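Local coordinates for beta-xylosidase (Uncultured organism, PDB 4MLG), which hydrolyses beta-xylosidic linkages, probably releasing xylose from short xylo-oligosaccharides, as a glycoside hydrolase of family 43 built on a beta-propeller, at the interface of chains A and B. Numbering follows the deposited sequence. Chains: chain A/B, Beta-xylosidase.

Contact 1: the interface of chains A and B. Residues chain A 165-167; chain B 104-106.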
ATOM      1  N   ASN A 165       4.746   8.908  -7.776  1.00 57.82           N
ATOM      2  CA  ASN A 165       3.659   8.140  -7.167  1.00 57.12           C
ATOM      3  C   ASN A 165       3.905   6.629  -7.084  1.00 55.68           C
ATOM      4  O   ASN A 165       3.066   5.888  -6.571  1.00 55.29           O
ATOM      5  CB  ASN A 165       2.323   8.427  -7.864  1.00 58.94           C
ATOM      6  CG  ASN A 165       2.025   9.911  -7.968  1.00 60.37           C
ATOM      7  OD1 ASN A 165       2.291  10.678  -7.042  1.00 60.77           O
ATOM      8  ND2 ASN A 165       1.470  10.323  -9.102  1.00 61.02           N
ATOM      9  N   LYS A 166       5.055   6.178  -7.577  1.00 54.90           N
ATOM     10  CA  LYS A 166       5.385   4.756  -7.576  1.00 54.07           C
ATOM     11  C   LYS A 166       6.448   4.435  -6.531  1.00 53.48           C
ATOM     12  O   LYS A 166       7.520   5.041  -6.519  1.00 54.67           O
ATOM     13  CB  LYS A 166       5.866   4.312  -8.960  1.00 55.17           C
ATOM     14  CG  LYS A 166       4.925   4.675 -10.096  1.00 55.19           C
ATOM     15  CD  LYS A 166       3.522   4.149  -9.845  1.00 54.23           C
ATOM     16  CE  LYS A 166       2.568   4.599 -10.939  1.00 55.04           C
ATOM     17  NZ  LYS A 166       1.176   4.140 -10.678  1.00 55.32           N
ATOM     18  N   ALA A 167       6.150   3.477  -5.659  1.00 52.50           N
ATOM     19  CA  ALA A 167       7.067   3.092  -4.591  1.00 49.84           C
ATOM     20  C   ALA A 167       8.378   2.539  -5.136  1.00 50.82           C
ATOM     21  O   ALA A 167       8.391   1.809  -6.124  1.00 52.74           O
ATOM     22  CB  ALA A 167       6.411   2.076  -3.669  1.00 47.86           C
TER
ATOM     23  N   GLN B 104      -2.147   1.512  -7.464  1.00 50.49           N
ATOM     24  CA  GLN B 104      -1.800   2.717  -8.207  1.00 50.94           C
ATOM     25  C   GLN B 104      -0.463   3.299  -7.751  1.00 52.16           C
ATOM     26  O   GLN B 104      -0.026   4.338  -8.248  1.00 54.61           O
ATOM     27  CB  GLN B 104      -2.921   3.752  -8.102  1.00 51.51           C
ATOM     28  CG  GLN B 104      -4.246   3.250  -8.653  1.00 52.58           C
ATOM     29  CD  GLN B 104      -5.369   4.259  -8.517  1.00 54.88           C
ATOM     30  OE1 GLN B 104      -5.163   5.378  -8.050  1.00 57.07           O
ATOM     31  NE2 GLN B 104      -6.569   3.862  -8.925  1.00 54.53           N
ATOM     32  N   ASN B 105       0.182   2.618  -6.808  1.00 49.70           N
ATOM     33  CA  ASN B 105       1.507   3.002  -6.338  1.00 48.10           C
ATOM     34  C   ASN B 105       2.551   1.939  -6.675  1.00 47.58           C
ATOM     35  O   ASN B 105       3.662   1.958  -6.136  1.00 45.21           O
ATOM     36  CB  ASN B 105       1.482   3.251  -4.831  1.00 47.01           C
ATOM     37  CG  ASN B 105       0.482   4.318  -4.433  1.00 48.71           C
ATOM     38  OD1 ASN B 105      -0.524   4.031  -3.784  1.00 50.17           O
ATOM     39  ND2 ASN B 105       0.756   5.559  -4.818  1.00 49.02           N
ATOM     40  N   ASP B 106       2.181   1.019  -7.564  1.00 48.06           N
ATOM     41  CA  ASP B 106       3.038  -0.099  -7.964  1.00 48.91           C
ATOM     42  C   ASP B 106       3.414  -1.007  -6.794  1.00 49.18           C
ATOM     43  O   ASP B 106       4.448  -1.675  -6.821  1.00 48.96           O
ATOM     44  CB  ASP B 106       4.297   0.391  -8.686  1.00 52.05           C
ATOM     45  CG  ASP B 106       4.071   0.616 -10.166  1.00 56.32           C
ATOM     46  OD1 ASP B 106       2.897   0.666 -10.590  1.00 57.12           O
ATOM     47  OD2 ASP B 106       5.071   0.745 -10.905  1.00 57.71           O
TER
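A:Lys166 and A:Ala167, in the short strand 166-167, lie against the loop B:Gln104 to B:Asp106 of the other copy of this family 43 beta-propeller, and the patch illustrates how a loop can be docked through backbone carbonyls and side chains together.

Hydrogen bonds come first. The amide nitrogen of A:Ala167 gives a nearly straight bond to the backbone O of B:Asn105 at 3.0 Å. From the same asparagine the side chain answers in the opposite sense: its carboxamide ND2 donates to the main-chain O of A:Asn165 at 2.9 Å, with 170° at the hydrogen. That donor lies in the carbonyl plane and the acceptor in the amide plane, a geometry that is likely to favour one setting of the carboxamide. A third bond is differently posed, the ammonium NZ of A:Lys166 standing above the carbonyl plane of B:Gln104 and reaching its O at 2.7 Å.

The charged contact is looser. A:Lys166 bends at chi2 (-55°), which carries its chain over B:Asp106, and NZ forms a long salt bridge of 3.9 Å with the carboxylate OD1. An alanine in place of A:Lys166 would probably leave the B:Gln104 carbonyl without this donor and the B:Asp106 carboxylate without this distant cationic partner.

Packing accompanies the charge: the two side chains cross obliquely, with methylene CD of A:Lys166 3.6 Å from the carboxylate carbon CG of B:Asp106.

Contact 2: the interface of chains A and B. Residues chain A 77-78, 104-105; chain B 109, 130-131.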
ATOM      1  N   PRO A  77     -11.574   0.801   9.885  1.00 59.40           N
ATOM      2  CA  PRO A  77     -11.481  -0.614   9.501  1.00 60.44           C
ATOM      3  C   PRO A  77     -10.106  -1.024   8.973  1.00 60.43           C
ATOM      4  O   PRO A  77      -9.643  -2.125   9.277  1.00 61.25           O
ATOM      5  CB  PRO A  77     -12.528  -0.743   8.389  1.00 61.09           C
ATOM      6  CG  PRO A  77     -13.472   0.392   8.621  1.00 61.50           C
ATOM      7  CD  PRO A  77     -12.611   1.509   9.117  1.00 59.35           C
ATOM      8  N   TRP A  78      -9.468  -0.157   8.193  1.00 58.70           N
ATOM      9  CA  TRP A  78      -8.174  -0.478   7.598  1.00 58.34           C
ATOM     10  C   TRP A  78      -7.022  -0.013   8.479  1.00 56.55           C
ATOM     11  O   TRP A  78      -5.869   0.003   8.050  1.00 54.82           O
ATOM     12  CB  TRP A  78      -8.050   0.149   6.206  1.00 59.15           C
ATOM     13  CG  TRP A  78      -8.086   1.654   6.204  1.00 58.55           C
ATOM     14  CD1 TRP A  78      -9.197   2.447   6.233  1.00 59.21           C
ATOM     15  CD2 TRP A  78      -6.961   2.542   6.158  1.00 57.18           C
ATOM     16  NE1 TRP A  78      -8.834   3.772   6.213  1.00 58.54           N
ATOM     17  CE2 TRP A  78      -7.467   3.858   6.166  1.00 57.65           C
ATOM     18  CE3 TRP A  78      -5.576   2.353   6.111  1.00 56.44           C
ATOM     19  CZ2 TRP A  78      -6.636   4.979   6.132  1.00 56.81           C
ATOM     20  CZ3 TRP A  78      -4.754   3.466   6.077  1.00 56.27           C
ATOM     21  CH2 TRP A  78      -5.286   4.761   6.087  1.00 55.97           C
ATOM     22  N   GLN A 104      -2.165  -1.615   7.575  1.00 51.12           N
ATOM     23  CA  GLN A 104      -1.737  -2.793   8.318  1.00 51.36           C
ATOM     24  C   GLN A 104      -0.405  -3.334   7.800  1.00 52.41           C
ATOM     25  O   GLN A 104       0.083  -4.363   8.267  1.00 53.32           O
ATOM     26  CB  GLN A 104      -2.833  -3.857   8.292  1.00 50.47           C
ATOM     27  CG  GLN A 104      -4.113  -3.387   8.962  1.00 51.72           C
ATOM     28  CD  GLN A 104      -5.284  -4.307   8.707  1.00 55.74           C
ATOM     29  OE1 GLN A 104      -5.121  -5.420   8.210  1.00 58.03           O
ATOM     30  NE2 GLN A 104      -6.482  -3.841   9.044  1.00 56.21           N
ATOM     31  N   ASN A 105       0.179  -2.625   6.840  1.00 52.32           N
ATOM     32  CA  ASN A 105       1.510  -2.941   6.342  1.00 52.26           C
ATOM     33  C   ASN A 105       2.503  -1.838   6.702  1.00 51.59           C
ATOM     34  O   ASN A 105       3.588  -1.754   6.123  1.00 50.84           O
ATOM     35  CB  ASN A 105       1.480  -3.144   4.827  1.00 52.30           C
ATOM     36  CG  ASN A 105       0.588  -4.296   4.409  1.00 54.07           C
ATOM     37  OD1 ASN A 105      -0.409  -4.104   3.713  1.00 56.39           O
ATOM     38  ND2 ASN A 105       0.949  -5.503   4.827  1.00 53.18           N
TER
ATOM     39  N   ARG B 109      -0.631  -5.828  -4.219  1.00 50.97           N
ATOM     40  CA  ARG B 109      -1.689  -6.141  -3.271  1.00 52.82           C
ATOM     41  C   ARG B 109      -2.466  -7.347  -3.787  1.00 49.33           C
ATOM     42  O   ARG B 109      -2.268  -7.779  -4.922  1.00 47.42           O
ATOM     43  CB  ARG B 109      -2.632  -4.948  -3.105  1.00 58.75           C
ATOM     44  CG  ARG B 109      -1.939  -3.601  -2.921  1.00 63.88           C
ATOM     45  CD  ARG B 109      -1.041  -3.583  -1.692  1.00 67.79           C
ATOM     46  NE  ARG B 109      -1.720  -4.088  -0.501  1.00 72.13           N
ATOM     47  CZ  ARG B 109      -2.539  -3.367   0.258  1.00 74.90           C
ATOM     48  NH1 ARG B 109      -2.793  -2.102  -0.048  1.00 76.26           N
ATOM     49  NH2 ARG B 109      -3.109  -3.913   1.324  1.00 75.25           N
ATOM     50  N   LYS B 130      -7.118  -5.877   3.099  1.00 47.68           N
ATOM     51  CA  LYS B 130      -6.344  -5.113   4.073  1.00 49.58           C
ATOM     52  C   LYS B 130      -5.138  -5.912   4.565  1.00 51.08           C
ATOM     53  O   LYS B 130      -5.262  -7.084   4.913  1.00 53.33           O
ATOM     54  CB  LYS B 130      -7.225  -4.704   5.257  1.00 49.78           C
ATOM     55  CG  LYS B 130      -8.449  -3.883   4.876  1.00 44.04           C
ATOM     56  CD  LYS B 130      -9.370  -3.678   6.071  1.00 45.46           C
ATOM     57  CE  LYS B 130     -10.623  -2.903   5.687  1.00 49.45           C
ATOM     58  NZ  LYS B 130     -11.377  -3.556   4.580  1.00 46.42           N
ATOM     59  N   GLY B 131      -3.971  -5.276   4.580  1.00 50.42           N
ATOM     60  CA  GLY B 131      -2.758  -5.919   5.055  1.00 50.99           C
ATOM     61  C   GLY B 131      -2.108  -6.838   4.038  1.00 52.06           C
ATOM     62  O   GLY B 131      -1.065  -7.436   4.307  1.00 53.24           O
TER
HETATM   63  O   HOH W   1      -2.774  -2.678   4.070  1.00 43.49           O
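This is a loop-to-loop interface between two copies of a family 43 beta-propeller, related by a two-fold axis, and it helps hold together the dimer of the deposited assembly, which may or may not be the form in solution. Across it A:Gln104 and A:Asn105 meet B:Lys130 and B:Gly131, while A:Pro77 and A:Trp78 receive the far part of the lysine chain.

The carboxamide of A:Asn105 faces the glycine backbone with both of its polar atoms. ND2 donates to the O of B:Gly131 at 2.8 Å from well above the plane of that carbonyl, although the acceptor itself lies close to the amide plane of the asparagine. Its OD1 is 2.8 Å from the oxygen of water 1, which in turn is 2.9 Å from the backbone N of B:Gly131. Direct bond and water bridge together would probably restrain the carboxamide from flipping.

Beside this polar pair the contact is mainly apolar. CB of A:Gln104 packs on CA of B:Gly131 at 3.8 Å, and the outer carboxamide of the glutamine passes obliquely over B:Lys130, its CD 4.0 Å from the lysine CB. The lysine runs extended through its middle torsions, bringing methylene CD to 3.7 Å from CA of A:Trp78 and CE to 3.9 Å from ring carbon CB of A:Pro77. The bend at chi4 (56°) turns only the ammonium, away from the proline ring.

Contact 3: the interface of chains A and B. Residues chain A 109, 131-133, 162, 165; chain B 103-105, 107, 109.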
ATOM      1  N   ARG A 109      -1.070   5.796   4.344  1.00 45.89           N
ATOM      2  CA  ARG A 109      -2.135   6.015   3.377  1.00 48.55           C
ATOM      3  C   ARG A 109      -2.993   7.168   3.870  1.00 50.82           C
ATOM      4  O   ARG A 109      -2.805   7.657   4.985  1.00 50.63           O
ATOM      5  CB  ARG A 109      -2.993   4.758   3.220  1.00 50.70           C
ATOM      6  CG  ARG A 109      -2.233   3.514   2.782  1.00 51.43           C
ATOM      7  CD  ARG A 109      -1.647   3.674   1.389  1.00 53.43           C
ATOM      8  NE  ARG A 109      -1.185   2.402   0.840  1.00 55.61           N
ATOM      9  CZ  ARG A 109      -0.651   2.260  -0.369  1.00 56.61           C
ATOM     10  NH1 ARG A 109      -0.505   3.313  -1.161  1.00 56.81           N
ATOM     11  NH2 ARG A 109      -0.260   1.063  -0.788  1.00 56.25           N
ATOM     12  N   GLY A 131      -4.356   4.846  -4.444  1.00 53.97           N
ATOM     13  CA  GLY A 131      -3.169   5.514  -4.945  1.00 53.56           C
ATOM     14  C   GLY A 131      -2.536   6.455  -3.941  1.00 54.58           C
ATOM     15  O   GLY A 131      -1.438   6.965  -4.166  1.00 55.41           O
ATOM     16  N   SER A 132      -3.228   6.685  -2.830  1.00 54.42           N
ATOM     17  CA  SER A 132      -2.752   7.612  -1.808  1.00 53.91           C
ATOM     18  C   SER A 132      -1.491   7.102  -1.119  1.00 52.71           C
ATOM     19  O   SER A 132      -1.306   5.896  -0.950  1.00 51.80           O
ATOM     20  CB  SER A 132      -3.843   7.867  -0.768  1.00 55.10           C
ATOM     21  OG  SER A 132      -4.208   6.664  -0.113  1.00 55.15           O
ATOM     22  N   TYR A 133      -0.627   8.031  -0.726  1.00 51.95           N
ATOM     23  CA  TYR A 133       0.600   7.692  -0.016  1.00 50.63           C
ATOM     24  C   TYR A 133       1.110   8.891   0.775  1.00 52.21           C
ATOM     25  O   TYR A 133       0.578   9.994   0.648  1.00 54.68           O
ATOM     26  CB  TYR A 133       1.668   7.181  -0.986  1.00 50.28           C
ATOM     27  CG  TYR A 133       2.135   8.189  -2.016  1.00 51.44           C
ATOM     28  CD1 TYR A 133       3.289   8.933  -1.810  1.00 51.56           C
ATOM     29  CD2 TYR A 133       1.435   8.383  -3.201  1.00 52.46           C
ATOM     30  CE1 TYR A 133       3.729   9.847  -2.746  1.00 51.83           C
ATOM     31  CE2 TYR A 133       1.868   9.298  -4.146  1.00 52.65           C
ATOM     32  CZ  TYR A 133       3.016  10.027  -3.911  1.00 52.48           C
ATOM     33  OH  TYR A 133       3.457  10.939  -4.843  1.00 53.03           O
ATOM     34  N   TYR A 162       8.887   7.043  -2.653  1.00 53.26           N
ATOM     35  CA  TYR A 162       8.149   7.119  -3.910  1.00 52.23           C
ATOM     36  C   TYR A 162       8.800   8.048  -4.932  1.00 53.06           C
ATOM     37  O   TYR A 162       9.314   9.113  -4.587  1.00 54.00           O
ATOM     38  CB  TYR A 162       6.706   7.571  -3.652  1.00 50.47           C
ATOM     39  CG  TYR A 162       5.959   6.722  -2.647  1.00 50.30           C
ATOM     40  CD1 TYR A 162       5.168   5.656  -3.058  1.00 49.85           C
ATOM     41  CD2 TYR A 162       6.041   6.989  -1.287  1.00 49.68           C
ATOM     42  CE1 TYR A 162       4.485   4.879  -2.141  1.00 49.19           C
ATOM     43  CE2 TYR A 162       5.361   6.219  -0.364  1.00 49.09           C
ATOM     44  CZ  TYR A 162       4.585   5.166  -0.796  1.00 48.94           C
ATOM     45  OH  TYR A 162       3.907   4.399   0.124  1.00 48.30           O
ATOM     46  N   ASN A 165       4.746   8.908  -7.776  1.00 57.82           N
ATOM     47  CA  ASN A 165       3.659   8.140  -7.167  1.00 57.12           C
ATOM     48  C   ASN A 165       3.905   6.629  -7.084  1.00 55.68           C
ATOM     49  O   ASN A 165       3.066   5.888  -6.571  1.00 55.29           O
ATOM     50  CB  ASN A 165       2.323   8.427  -7.864  1.00 58.94           C
ATOM     51  CG  ASN A 165       2.025   9.911  -7.968  1.00 60.37           C
ATOM     52  OD1 ASN A 165       2.291  10.678  -7.042  1.00 60.77           O
ATOM     53  ND2 ASN A 165       1.470  10.323  -9.102  1.00 61.02           N
TER
ATOM     54  N   ASP B 103      -1.008  -1.938  -6.986  1.00 50.33           N
ATOM     55  CA  ASP B 103      -1.948  -0.831  -6.848  1.00 50.31           C
ATOM     56  C   ASP B 103      -1.503   0.370  -7.677  1.00 50.31           C
ATOM     57  O   ASP B 103      -0.578   0.273  -8.484  1.00 49.90           O
ATOM     58  CB  ASP B 103      -2.137  -0.440  -5.377  1.00 51.10           C
ATOM     59  CG  ASP B 103      -0.822  -0.165  -4.662  1.00 51.00           C
ATOM     60  OD1 ASP B 103       0.175   0.182  -5.329  1.00 50.63           O
ATOM     61  OD2 ASP B 103      -0.792  -0.290  -3.420  1.00 51.17           O
ATOM     62  N   GLN B 104      -2.147   1.512  -7.464  1.00 50.49           N
ATOM     63  CA  GLN B 104      -1.800   2.717  -8.207  1.00 50.94           C
ATOM     64  C   GLN B 104      -0.463   3.299  -7.751  1.00 52.16           C
ATOM     65  O   GLN B 104      -0.026   4.338  -8.248  1.00 54.61           O
ATOM     66  CB  GLN B 104      -2.921   3.752  -8.102  1.00 51.51           C
ATOM     67  CG  GLN B 104      -4.246   3.250  -8.653  1.00 52.58           C
ATOM     68  CD  GLN B 104      -5.369   4.259  -8.517  1.00 54.88           C
ATOM     69  OE1 GLN B 104      -5.163   5.378  -8.050  1.00 57.07           O
ATOM     70  NE2 GLN B 104      -6.569   3.862  -8.925  1.00 54.53           N
ATOM     71  N   ASN B 105       0.182   2.618  -6.808  1.00 49.70           N
ATOM     72  CA  ASN B 105       1.507   3.002  -6.338  1.00 48.10           C
ATOM     73  C   ASN B 105       2.551   1.939  -6.675  1.00 47.58           C
ATOM     74  O   ASN B 105       3.662   1.958  -6.136  1.00 45.21           O
ATOM     75  CB  ASN B 105       1.482   3.251  -4.831  1.00 47.01           C
ATOM     76  CG  ASN B 105       0.482   4.318  -4.433  1.00 48.71           C
ATOM     77  OD1 ASN B 105      -0.524   4.031  -3.784  1.00 50.17           O
ATOM     78  ND2 ASN B 105       0.756   5.559  -4.818  1.00 49.02           N
ATOM     79  N   ILE B 107       2.570  -1.022  -5.767  1.00 48.64           N
ATOM     80  CA  ILE B 107       2.761  -1.914  -4.633  1.00 47.63           C
ATOM     81  C   ILE B 107       1.839  -3.117  -4.781  1.00 47.37           C
ATOM     82  O   ILE B 107       0.622  -2.963  -4.898  1.00 45.90           O
ATOM     83  CB  ILE B 107       2.454  -1.208  -3.303  1.00 47.59           C
ATOM     84  CG1 ILE B 107       3.306   0.055  -3.161  1.00 49.49           C
ATOM     85  CG2 ILE B 107       2.687  -2.151  -2.136  1.00 45.38           C
ATOM     86  CD1 ILE B 107       3.047   0.826  -1.883  1.00 50.32           C
ATOM     87  N   ARG B 109      -0.631  -5.828  -4.219  1.00 50.97           N
ATOM     88  CA  ARG B 109      -1.689  -6.141  -3.271  1.00 52.82           C
ATOM     89  C   ARG B 109      -2.466  -7.347  -3.787  1.00 49.33           C
ATOM     90  O   ARG B 109      -2.268  -7.779  -4.922  1.00 47.42           O
ATOM     91  CB  ARG B 109      -2.632  -4.948  -3.105  1.00 58.75           C
ATOM     92  CG  ARG B 109      -1.939  -3.601  -2.921  1.00 63.88           C
ATOM     93  CD  ARG B 109      -1.041  -3.583  -1.692  1.00 67.79           C
ATOM     94  NE  ARG B 109      -1.720  -4.088  -0.501  1.00 72.13           N
ATOM     95  CZ  ARG B 109      -2.539  -3.367   0.258  1.00 74.90           C
ATOM     96  NH1 ARG B 109      -2.793  -2.102  -0.048  1.00 76.26           N
ATOM     97  NH2 ARG B 109      -3.109  -3.913   1.324  1.00 75.25           N
TER
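The carboxamide ND2 of B:Asn105 is gripped by two backbone carbonyls of chain A: besides A:Asn165, it donates to the O of A:Gly131 at 2.7 Å. It approaches the glycine carbonyl from above its plane, while that oxygen lies near the amide plane. The ring of A:Tyr133 stands steeply to this amide, and its CD2 comes within 3.3 Å of ND2.

The other carboxamide atom, OD1, accepts from the guanidinium NH1 of A:Arg109 at 2.7 Å, tip to tip, in a bent bond with NH1 well above the carbonyl plane. NH1 also binds the O of A:Ser132 at 2.7 Å, nearly along the C=O axis, which helps fix the guanidinium. NH2 makes a salt bridge of 3.0 Å with OD2 of B:Asp103, a weak, bent hydrogen bond; guanidinium and carboxylate stand nearly perpendicular.

B:Asp103 also positions its own loop. With CG between the backbone N and the carbonyl carbon (chi1 53°), the carboxylate turns back, and its OD1 takes the backbone N of B:Asn105 and of B:Ile107 from opposite faces. Within chain A, A:Tyr133 OH bonds to A:Asn165 OD1. Both sides are thus braced, and the patch probably helps set how the two propellers sit in the dimer.

Contact 1 and contact 3 are almost one patch: the centres of their C-alpha atoms lie about 4 Å apart, and they share A:Asn165, B:Gln104 and B:Asn105. Contact 2, its C-alpha centre about 16 Å from that of contact 1 and 13 Å from that of contact 3, has B:Arg109 in common with the latter. It uses the 104-105 loop of chain A against the 130-131 loop of chain B, a pairing that contact 3 includes with the chains exchanged. By the two-fold symmetry each loop occurs twice in the interface. A:Asn105 and B:Asn105 therefore each do the same work at equivalent places on either side of the axis.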